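Local coordinates for aldose 1-epimerase (Caenorhabditis elegans, PDB 1LUR), which probably interconverts the alpha and beta anomers of aldose sugars such as galactose, as an aldose 1-epimerase (mutarotase) homologue of the galactose mutarotase family, at residues A[187-192]-A[255-260]; A[265-270]-A[333-338]; A[239-244]-A[276-281]. One frame throughout, in Å; residues are numbered along the deposited sequence.

Contact 1 of 3, residues A[187-192]-A[255-260]; sequences FLEMEA and YLRFWS
F187 sets its CB over one face of the W259 indole, offset toward the rim, while CB of E189 comes up at the indole's edge, near its plane, with W259 CZ3 4.1 Å away. The phenyl ring of F187 runs nearly parallel to the five-membered ring, planes 14° apart, but is slid so far that the two barely overlap and their centroids stand 5.2 Å apart. In W259, CG sits between the backbone N and the carbonyl carbon (chi1 70°); the far end of the side chain comes nearer to strand 187-190. The guanidinium of R257 has E189 OE2 over one face, a long, purely electrostatic approach of 3.9 Å to NH1, and backbone O of E189 at its edge. E191 OE2 lies closer, 3.1 Å from R257 NH1, in a salt bridge whose hydrogen bond is weak; the carboxylate is turned 82° from the guanidinium plane. A long arginine suits this spot, since its tip can serve two acids on the partly exposed face.

Strands 187-190 and 256-259 are antiparallel neighbours in the larger sheet of the mutarotase beta-sandwich, joined by paired backbone bonds at F187–W259 and E189–R257. The strand 256-259 enters through a classic beta bulge, Y255 and L256 both facing I269, and the partner strand leaves through an inverse gamma turn centred on E191, whose N still binds Y255 O at 2.9 Å.

The opposite face is apolar and buried. L188 CD1 packs 3.6 Å from F258 CD1, and CG of M190, a selenomethionine in this crystal, lies 3.7 Å from L256 CB; beyond them, L241, I276 and L278 of the other sheet press against M190.

Contact 2 of 3, residues A[265-270]-A[333-338]; sequences IELSIT and YTFSHV
L267 and Y333 differ in their first torsions: CG of L267 is anti to the backbone N (chi1 161°), whereas CG of Y333 is anti to its carbonyl carbon (chi1 -58°). The two side chains run side by side in the same direction, with L267 CD1 3.7 Å from Y333 CB and at the edge of the tyrosine ring, close to its plane. The same methyl also touches F335 CE2 at 3.8 Å, so one leucine branch bridges two aromatic residues. I269 adds CD1, 3.6 Å from Y333 CE2. Branched aliphatic chains suit this buried face, packing against the flat rings.

The other face is polar and partly exposed. S268 OG comes within 3.2 Å of T334 CB, and T334 OG1 is bonded to Q152 on the next strand. A water joins T334 O (2.6 Å) to S336 OG and, weakly, to E266 O; a second links S268 O to T334 OG1, 2.8 Å from the latter. Through their hydroxyls S336 and T334 share these waters with the carbonyls, as small residues on a partly exposed face can.

Between these faces, paired backbone bonds join E266 to S336 and S268 to T334; T334 N meets S268 O almost straight (173°). Alternating apolar and polar residues on antiparallel strands are typical of a beta-sandwich, here the large sheet of the mutarotase fold, which the C-terminal strand 327-337 helps to complete.

Contact 3 of 3, residues A[239-244]-A[276-281]; sequences NDLVIT and IHLYAS
D240 and H277 face each other on adjoining antiparallel strands in the seven-stranded sheet of the mutarotase sandwich, and form a histidine-carboxylate pair. H277 ND1 gives its hydrogen to D240 OD1 over 2.7 Å, at 150° at the hydrogen. The oxygen lies at the edge of the imidazole, the bond tilted a little out of the ring plane, and the carboxylate plane stands 78° from that of the ring. CG of H277 is anti to the backbone N (chi1 -175°), and the end of the side chain comes nearer to strand 239-243. D240 and H277 form a non-hydrogen-bonded pair, their CA atoms only 4.2 Å apart, close enough for a short aspartate to span the gap.

The backbone bonds lie on either side of this pair. L278 N meets N239 O at 2.9 Å, and L241 and I276 are joined by two bonds, L241 N to I276 O and I276 N to L241 O, each of 3.1 Å.

The reverse face is apolar. L241 CG lies 4.0 Å from L278 CD1, the two chains crossing at about a right angle, and I243 CD1 packs 3.7 Å from I276 CG1. Aliphatic residues suit this side because it is turned to the other sheet, from which M190 also touches I243.

On the polar face both ring nitrogens of H277 are engaged, NE2 with D238 OD1, while D240 OD2 takes the backbone N of S308 and E303 and Q305 border the imidazole. Bonds at both nitrogens should limit rotation of the buried imidazole; D240 probably orients H277, which also bonds the carboxylate of D238.

Overall arrangement
Contacts 1 and 2 are consecutive parts of one sheet, their centres 9 Å apart: strands 256-259 and 265-271 are neighbours, with F258 O 2.6 Å from L267 N and L256 O 2.8 Å from I269 N, both probable hydrogen bonds. Contact 3 belongs to the second sheet. Its centre is 11 Å from that of contact 1, and the two meet where E191 O lies 2.7 Å from T244 N and Y255 packs on I243. Contacts 2 and 3 do not touch, their centres about 17 Å apart. Contact 3 is the most central, and its polar face is consistent with a position near the sugar-binding cleft of mutarotases.

Contact 1 of 3, residues A[187-192]-A[255-260]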
loop_
_atom_site.group_PDB
_atom_site.type_symbol
_atom_site.label_atom_id
_atom_site.label_comp_id
_atom_site.label_asym_id
_atom_site.label_seq_id
_atom_site.Cartn_x
_atom_site.Cartn_y
_atom_site.Cartn_z
ATOM N N PHE A 187 -6.182 12.400 -12.678
ATOM C CA PHE A 187 -7.578 12.389 -12.271
ATOM C C PHE A 187 -7.778 11.211 -11.335
ATOM O O PHE A 187 -7.156 10.159 -11.505
ATOM C CB PHE A 187 -8.502 12.227 -13.476
ATOM C CG PHE A 187 -8.719 13.490 -14.258
ATOM C CD1 PHE A 187 -7.695 14.045 -15.017
ATOM C CD2 PHE A 187 -9.958 14.119 -14.243
ATOM C CE1 PHE A 187 -7.904 15.208 -15.754
ATOM C CE2 PHE A 187 -10.178 15.281 -14.976
ATOM C CZ PHE A 187 -9.147 15.824 -15.733
ATOM N N LEU A 188 -8.645 11.386 -10.347
ATOM C CA LEU A 188 -8.916 10.324 -9.395
ATOM C C LEU A 188 -10.401 10.273 -9.088
ATOM O O LEU A 188 -11.041 11.306 -8.884
ATOM C CB LEU A 188 -8.124 10.554 -8.104
ATOM C CG LEU A 188 -8.174 9.465 -7.027
ATOM C CD1 LEU A 188 -7.602 8.158 -7.573
ATOM C CD2 LEU A 188 -7.377 9.926 -5.811
ATOM N N GLU A 189 -10.948 9.065 -9.071
ATOM C CA GLU A 189 -12.360 8.864 -8.786
ATOM C C GLU A 189 -12.480 7.698 -7.816
ATOM O O GLU A 189 -11.970 6.606 -8.078
ATOM C CB GLU A 189 -13.133 8.568 -10.073
ATOM C CG GLU A 189 -14.608 8.294 -9.854
ATOM C CD GLU A 189 -15.442 8.596 -11.085
ATOM O OE1 GLU A 189 -15.555 9.787 -11.448
ATOM O OE2 GLU A 189 -15.982 7.648 -11.689
HETATM N N MSE A 190 -13.153 7.932 -6.695
HETATM C CA MSE A 190 -13.329 6.893 -5.688
HETATM C C MSE A 190 -14.734 6.767 -5.138
HETATM O O MSE A 190 -15.439 7.758 -4.951
HETATM C CB MSE A 190 -12.396 7.148 -4.506
HETATM C CG MSE A 190 -11.161 6.284 -4.458
HETATM SE SE MSE A 190 -10.498 6.209 -2.637
HETATM C CE MSE A 190 -11.497 4.676 -2.015
ATOM N N GLU A 191 -15.133 5.533 -4.863
ATOM C CA GLU A 191 -16.451 5.277 -4.319
ATOM C C GLU A 191 -16.264 5.344 -2.802
ATOM O O GLU A 191 -16.274 4.321 -2.116
ATOM C CB GLU A 191 -16.938 3.888 -4.726
ATOM C CG GLU A 191 -16.929 3.634 -6.225
ATOM C CD GLU A 191 -17.642 4.720 -7.003
ATOM O OE1 GLU A 191 -18.764 5.096 -6.600
ATOM O OE2 GLU A 191 -17.083 5.191 -8.019
ATOM N N ALA A 192 -16.066 6.553 -2.288
ATOM C CA ALA A 192 -15.871 6.751 -0.854
ATOM C C ALA A 192 -16.705 7.913 -0.322
ATOM O O ALA A 192 -16.501 9.057 -0.712
ATOM C CB ALA A 192 -14.396 6.998 -0.570
ATOM N N TYR A 255 -13.544 0.334 -7.176
ATOM C CA TYR A 255 -13.735 1.310 -6.107
ATOM C C TYR A 255 -12.883 2.544 -6.324
ATOM O O TYR A 255 -13.154 3.604 -5.759
ATOM C CB TYR A 255 -13.381 0.696 -4.758
ATOM C CG TYR A 255 -14.216 -0.501 -4.405
ATOM C CD1 TYR A 255 -15.606 -0.462 -4.522
ATOM C CD2 TYR A 255 -13.624 -1.674 -3.941
ATOM C CE1 TYR A 255 -16.387 -1.561 -4.185
ATOM C CE2 TYR A 255 -14.395 -2.777 -3.601
ATOM C CZ TYR A 255 -15.776 -2.714 -3.726
ATOM O OH TYR A 255 -16.543 -3.810 -3.393
ATOM N N LEU A 256 -11.848 2.401 -7.144
ATOM C CA LEU A 256 -10.952 3.505 -7.434
ATOM C C LEU A 256 -10.431 3.461 -8.863
ATOM O O LEU A 256 -10.086 2.397 -9.379
ATOM C CB LEU A 256 -9.778 3.491 -6.450
ATOM C CG LEU A 256 -8.613 4.456 -6.690
ATOM C CD1 LEU A 256 -7.849 4.661 -5.391
ATOM C CD2 LEU A 256 -7.687 3.908 -7.766
ATOM N N ARG A 257 -10.379 4.633 -9.489
ATOM C CA ARG A 257 -9.901 4.783 -10.860
ATOM C C ARG A 257 -8.920 5.952 -10.832
ATOM O O ARG A 257 -9.270 7.054 -10.409
ATOM C CB ARG A 257 -11.075 5.084 -11.797
ATOM C CG ARG A 257 -12.233 4.097 -11.647
ATOM C CD ARG A 257 -13.491 4.575 -12.367
ATOM N NE ARG A 257 -14.675 3.794 -12.002
ATOM C CZ ARG A 257 -15.218 3.774 -10.786
ATOM N NH1 ARG A 257 -14.690 4.495 -9.803
ATOM N NH2 ARG A 257 -16.294 3.032 -10.547
ATOM N N PHE A 258 -7.694 5.698 -11.271
ATOM C CA PHE A 258 -6.634 6.703 -11.301
ATOM C C PHE A 258 -6.099 6.732 -12.732
ATOM O O PHE A 258 -5.719 5.695 -13.277
ATOM C CB PHE A 258 -5.540 6.280 -10.311
ATOM C CG PHE A 258 -4.456 7.301 -10.094
ATOM C CD1 PHE A 258 -4.769 8.627 -9.801
ATOM C CD2 PHE A 258 -3.118 6.920 -10.117
ATOM C CE1 PHE A 258 -3.759 9.554 -9.532
ATOM C CE2 PHE A 258 -2.103 7.838 -9.850
ATOM C CZ PHE A 258 -2.426 9.160 -9.555
ATOM N N TRP A 259 -6.067 7.907 -13.351
ATOM C CA TRP A 259 -5.571 7.986 -14.719
ATOM C C TRP A 259 -4.937 9.317 -15.098
ATOM O O TRP A 259 -5.062 10.313 -14.382
ATOM C CB TRP A 259 -6.711 7.660 -15.693
ATOM C CG TRP A 259 -7.785 8.713 -15.761
ATOM C CD1 TRP A 259 -7.828 9.788 -16.607
ATOM C CD2 TRP A 259 -8.960 8.799 -14.945
ATOM N NE1 TRP A 259 -8.958 10.535 -16.369
ATOM C CE2 TRP A 259 -9.670 9.951 -15.354
ATOM C CE3 TRP A 259 -9.481 8.016 -13.907
ATOM C CZ2 TRP A 259 -10.877 10.338 -14.760
ATOM C CZ3 TRP A 259 -10.684 8.403 -13.316
ATOM C CH2 TRP A 259 -11.367 9.553 -13.746
ATOM N N SER A 260 -4.261 9.310 -16.241
ATOM C CA SER A 260 -3.585 10.487 -16.774
ATOM C C SER A 260 -3.978 10.705 -18.235
ATOM O O SER A 260 -3.688 9.863 -19.089
ATOM C CB SER A 260 -2.070 10.300 -16.682
ATOM O OG SER A 260 -1.394 11.176 -17.567
#

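Contact 2 of 3, residues A[265-270]-A[333-338]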
loop_
_atom_site.group_PDB
_atom_site.type_symbol
_atom_site.label_atom_id
_atom_site.label_comp_id
_atom_site.label_asym_id
_atom_site.label_seq_id
_atom_site.Cartn_x
_atom_site.Cartn_y
_atom_site.Cartn_z
ATOM N N ILE A 265 -2.879 6.402 -19.712
ATOM C CA ILE A 265 -2.882 5.193 -18.894
ATOM C C ILE A 265 -3.853 5.329 -17.728
ATOM O O ILE A 265 -3.908 6.363 -17.058
ATOM C CB ILE A 265 -1.474 4.879 -18.331
ATOM C CG1 ILE A 265 -0.525 4.512 -19.476
ATOM C CG2 ILE A 265 -1.554 3.734 -17.322
ATOM C CD1 ILE A 265 0.892 4.252 -19.030
ATOM N N GLU A 266 -4.628 4.279 -17.493
ATOM C CA GLU A 266 -5.593 4.287 -16.409
ATOM C C GLU A 266 -5.383 3.079 -15.506
ATOM O O GLU A 266 -4.953 2.016 -15.958
ATOM C CB GLU A 266 -7.013 4.286 -16.975
ATOM C CG GLU A 266 -8.109 4.192 -15.935
ATOM C CD GLU A 266 -9.478 4.473 -16.517
ATOM O OE1 GLU A 266 -10.489 4.247 -15.818
ATOM O OE2 GLU A 266 -9.543 4.929 -17.680
ATOM N N LEU A 267 -5.669 3.267 -14.222
ATOM C CA LEU A 267 -5.528 2.222 -13.218
ATOM C C LEU A 267 -6.823 2.148 -12.426
ATOM O O LEU A 267 -7.308 3.166 -11.933
ATOM C CB LEU A 267 -4.372 2.549 -12.268
ATOM C CG LEU A 267 -4.360 1.812 -10.926
ATOM C CD1 LEU A 267 -4.159 0.326 -11.180
ATOM C CD2 LEU A 267 -3.261 2.354 -10.022
ATOM N N SER A 268 -7.396 0.954 -12.323
ATOM C CA SER A 268 -8.634 0.770 -11.580
ATOM C C SER A 268 -8.324 -0.266 -10.512
ATOM O O SER A 268 -7.562 -1.205 -10.751
ATOM C CB SER A 268 -9.758 0.264 -12.491
ATOM O OG SER A 268 -9.553 -1.089 -12.855
ATOM N N ILE A 269 -8.915 -0.100 -9.338
ATOM C CA ILE A 269 -8.680 -1.030 -8.242
ATOM C C ILE A 269 -9.934 -1.555 -7.557
ATOM O O ILE A 269 -10.936 -0.855 -7.424
ATOM C CB ILE A 269 -7.802 -0.365 -7.145
ATOM C CG1 ILE A 269 -6.411 -0.070 -7.699
ATOM C CG2 ILE A 269 -7.729 -1.256 -5.908
ATOM C CD1 ILE A 269 -5.524 0.703 -6.731
ATOM N N THR A 270 -9.862 -2.808 -7.135
ATOM C CA THR A 270 -10.953 -3.463 -6.440
ATOM C C THR A 270 -10.191 -4.204 -5.345
ATOM O O THR A 270 -9.127 -4.775 -5.593
ATOM C CB THR A 270 -11.735 -4.446 -7.335
ATOM O OG1 THR A 270 -12.898 -4.890 -6.627
ATOM C CG2 THR A 270 -10.894 -5.652 -7.704
ATOM N N TYR A 333 -5.313 -4.766 -9.388
ATOM C CA TYR A 333 -5.028 -3.556 -10.148
ATOM C C TYR A 333 -5.226 -3.880 -11.624
ATOM O O TYR A 333 -4.594 -4.800 -12.149
ATOM C CB TYR A 333 -3.576 -3.094 -9.969
ATOM C CG TYR A 333 -3.144 -2.811 -8.554
ATOM C CD1 TYR A 333 -2.921 -3.849 -7.654
ATOM C CD2 TYR A 333 -2.924 -1.502 -8.122
ATOM C CE1 TYR A 333 -2.485 -3.593 -6.361
ATOM C CE2 TYR A 333 -2.489 -1.236 -6.830
ATOM C CZ TYR A 333 -2.271 -2.282 -5.957
ATOM O OH TYR A 333 -1.838 -2.027 -4.676
ATOM N N THR A 334 -6.101 -3.137 -12.289
ATOM C CA THR A 334 -6.350 -3.369 -13.708
ATOM C C THR A 334 -5.807 -2.178 -14.477
ATOM O O THR A 334 -6.161 -1.036 -14.188
ATOM C CB THR A 334 -7.853 -3.505 -14.021
ATOM O OG1 THR A 334 -8.391 -4.632 -13.323
ATOM C CG2 THR A 334 -8.065 -3.705 -15.519
ATOM N N PHE A 335 -4.942 -2.448 -15.451
ATOM C CA PHE A 335 -4.353 -1.394 -16.259
ATOM C C PHE A 335 -5.012 -1.354 -17.631
ATOM O O PHE A 335 -5.226 -2.393 -18.258
ATOM C CB PHE A 335 -2.848 -1.619 -16.393
ATOM C CG PHE A 335 -2.139 -1.711 -15.072
ATOM C CD1 PHE A 335 -1.961 -2.941 -14.444
ATOM C CD2 PHE A 335 -1.698 -0.559 -14.428
ATOM C CE1 PHE A 335 -1.361 -3.023 -13.192
ATOM C CE2 PHE A 335 -1.094 -0.628 -13.171
ATOM C CZ PHE A 335 -0.928 -1.864 -12.554
ATOM N N SER A 336 -5.344 -0.150 -18.083
ATOM C CA SER A 336 -5.986 0.035 -19.378
ATOM C C SER A 336 -5.697 1.426 -19.923
ATOM O O SER A 336 -4.785 2.113 -19.456
ATOM C CB SER A 336 -7.495 -0.137 -19.234
ATOM O OG SER A 336 -8.031 0.878 -18.397
ATOM N N HIS A 337 -6.476 1.838 -20.918
ATOM C CA HIS A 337 -6.302 3.151 -21.518
ATOM C C HIS A 337 -7.618 3.917 -21.543
ATOM O O HIS A 337 -8.690 3.337 -21.719
ATOM C CB HIS A 337 -5.745 3.027 -22.937
ATOM C CG HIS A 337 -4.391 2.390 -23.002
ATOM N ND1 HIS A 337 -4.206 1.026 -22.944
ATOM C CD2 HIS A 337 -3.155 2.933 -23.103
ATOM C CE1 HIS A 337 -2.914 0.755 -23.008
ATOM N NE2 HIS A 337 -2.254 1.895 -23.105
ATOM N N VAL A 338 -7.529 5.227 -21.349
ATOM C CA VAL A 338 -8.707 6.080 -21.349
ATOM C C VAL A 338 -9.065 6.457 -22.789
ATOM O O VAL A 338 -8.501 7.396 -23.355
ATOM C CB VAL A 338 -8.453 7.359 -20.511
ATOM C CG1 VAL A 338 -7.148 8.016 -20.942
ATOM C CG2 VAL A 338 -9.610 8.325 -20.666
HETATM O O HOH W 1 -7.807 0.310 -15.720
HETATM O O HOH W 2 -9.325 -3.966 -10.758
#

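Contact 3 of 3, residues A[239-244]-A[276-281]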
loop_
_atom_site.group_PDB
_atom_site.type_symbol
_atom_site.label_atom_id
_atom_site.label_comp_id
_atom_site.label_asym_id
_atom_site.label_seq_id
_atom_site.Cartn_x
_atom_site.Cartn_y
_atom_site.Cartn_z
ATOM N N ASN A 239 -4.656 10.291 3.952
ATOM C CA ASN A 239 -5.737 9.796 4.793
ATOM C C ASN A 239 -6.350 8.504 4.295
ATOM O O ASN A 239 -6.087 8.054 3.177
ATOM C CB ASN A 239 -6.867 10.827 4.864
ATOM C CG ASN A 239 -6.390 12.193 5.285
ATOM O OD1 ASN A 239 -6.749 12.676 6.357
ATOM N ND2 ASN A 239 -5.577 12.828 4.444
ATOM N N ASP A 240 -7.200 7.943 5.146
ATOM C CA ASP A 240 -7.919 6.708 4.889
ATOM C C ASP A 240 -9.262 7.070 4.253
ATOM O O ASP A 240 -10.027 7.846 4.827
ATOM C CB ASP A 240 -8.230 5.993 6.205
ATOM C CG ASP A 240 -7.062 5.206 6.761
ATOM O OD1 ASP A 240 -5.890 5.540 6.483
ATOM O OD2 ASP A 240 -7.341 4.249 7.510
ATOM N N LEU A 241 -9.550 6.523 3.077
ATOM C CA LEU A 241 -10.818 6.806 2.412
ATOM C C LEU A 241 -11.636 5.522 2.524
ATOM O O LEU A 241 -11.273 4.491 1.953
ATOM C CB LEU A 241 -10.588 7.198 0.946
ATOM C CG LEU A 241 -10.358 8.693 0.665
ATOM C CD1 LEU A 241 -11.662 9.446 0.847
ATOM C CD2 LEU A 241 -9.285 9.260 1.588
ATOM N N VAL A 242 -12.730 5.582 3.281
ATOM C CA VAL A 242 -13.591 4.423 3.477
ATOM C C VAL A 242 -14.400 4.077 2.237
ATOM O O VAL A 242 -15.208 4.876 1.761
ATOM C CB VAL A 242 -14.552 4.634 4.666
ATOM C CG1 VAL A 242 -15.344 3.350 4.939
ATOM C CG2 VAL A 242 -13.763 5.033 5.897
ATOM N N ILE A 243 -14.178 2.868 1.732
ATOM C CA ILE A 243 -14.864 2.378 0.547
ATOM C C ILE A 243 -16.349 2.123 0.765
ATOM O O ILE A 243 -16.743 1.416 1.694
ATOM C CB ILE A 243 -14.235 1.062 0.052
ATOM C CG1 ILE A 243 -12.771 1.288 -0.327
ATOM C CG2 ILE A 243 -15.035 0.521 -1.131
ATOM C CD1 ILE A 243 -12.042 0.012 -0.741
ATOM N N THR A 244 -17.173 2.703 -0.100
ATOM C CA THR A 244 -18.613 2.520 0.003
ATOM C C THR A 244 -18.913 1.161 -0.618
ATOM O O THR A 244 -18.840 0.999 -1.836
ATOM C CB THR A 244 -19.390 3.588 -0.792
ATOM O OG1 THR A 244 -19.003 4.896 -0.355
ATOM C CG2 THR A 244 -20.887 3.410 -0.583
ATOM N N ILE A 276 -8.842 2.565 1.648
ATOM C CA ILE A 276 -7.697 2.756 0.786
ATOM C C ILE A 276 -7.028 4.031 1.259
ATOM O O ILE A 276 -7.612 5.115 1.180
ATOM C CB ILE A 276 -8.081 2.921 -0.694
ATOM C CG1 ILE A 276 -8.700 1.625 -1.226
ATOM C CG2 ILE A 276 -6.855 3.316 -1.490
ATOM C CD1 ILE A 276 -9.044 1.662 -2.710
ATOM N N HIS A 277 -5.813 3.899 1.771
ATOM C CA HIS A 277 -5.081 5.059 2.251
ATOM C C HIS A 277 -4.379 5.732 1.084
ATOM O O HIS A 277 -3.589 5.101 0.377
ATOM C CB HIS A 277 -4.038 4.656 3.293
ATOM C CG HIS A 277 -3.337 5.821 3.912
ATOM N ND1 HIS A 277 -3.907 6.592 4.902
ATOM C CD2 HIS A 277 -2.128 6.375 3.654
ATOM C CE1 HIS A 277 -3.080 7.570 5.228
ATOM N NE2 HIS A 277 -1.994 7.461 4.484
ATOM N N LEU A 278 -4.672 7.014 0.890
ATOM C CA LEU A 278 -4.081 7.791 -0.184
ATOM C C LEU A 278 -3.079 8.783 0.388
ATOM O O LEU A 278 -3.416 9.572 1.268
ATOM C CB LEU A 278 -5.169 8.560 -0.939
ATOM C CG LEU A 278 -6.359 7.749 -1.464
ATOM C CD1 LEU A 278 -7.422 8.684 -2.025
ATOM C CD2 LEU A 278 -5.874 6.773 -2.529
ATOM N N TYR A 279 -1.849 8.728 -0.107
ATOM C CA TYR A 279 -0.795 9.626 0.348
ATOM C C TYR A 279 -0.218 10.349 -0.867
ATOM O O TYR A 279 0.427 9.738 -1.723
ATOM C CB TYR A 279 0.300 8.842 1.078
ATOM C CG TYR A 279 1.526 9.660 1.411
ATOM C CD1 TYR A 279 1.419 10.876 2.082
ATOM C CD2 TYR A 279 2.797 9.213 1.056
ATOM C CE1 TYR A 279 2.556 11.627 2.393
ATOM C CE2 TYR A 279 3.932 9.956 1.359
ATOM C CZ TYR A 279 3.805 11.160 2.027
ATOM O OH TYR A 279 4.931 11.893 2.321
ATOM N N ALA A 280 -0.453 11.657 -0.927
ATOM C CA ALA A 280 0.022 12.490 -2.027
ATOM C C ALA A 280 1.530 12.703 -2.123
ATOM O O ALA A 280 1.984 13.593 -2.846
ATOM C CB ALA A 280 -0.695 13.839 -1.997
ATOM N N SER A 281 2.306 11.913 -1.389
ATOM C CA SER A 281 3.760 12.035 -1.429
ATOM C C SER A 281 4.311 13.430 -1.092
ATOM O O SER A 281 5.321 13.861 -1.648
ATOM C CB SER A 281 4.240 11.598 -2.821
ATOM O OG SER A 281 5.639 11.742 -2.977
#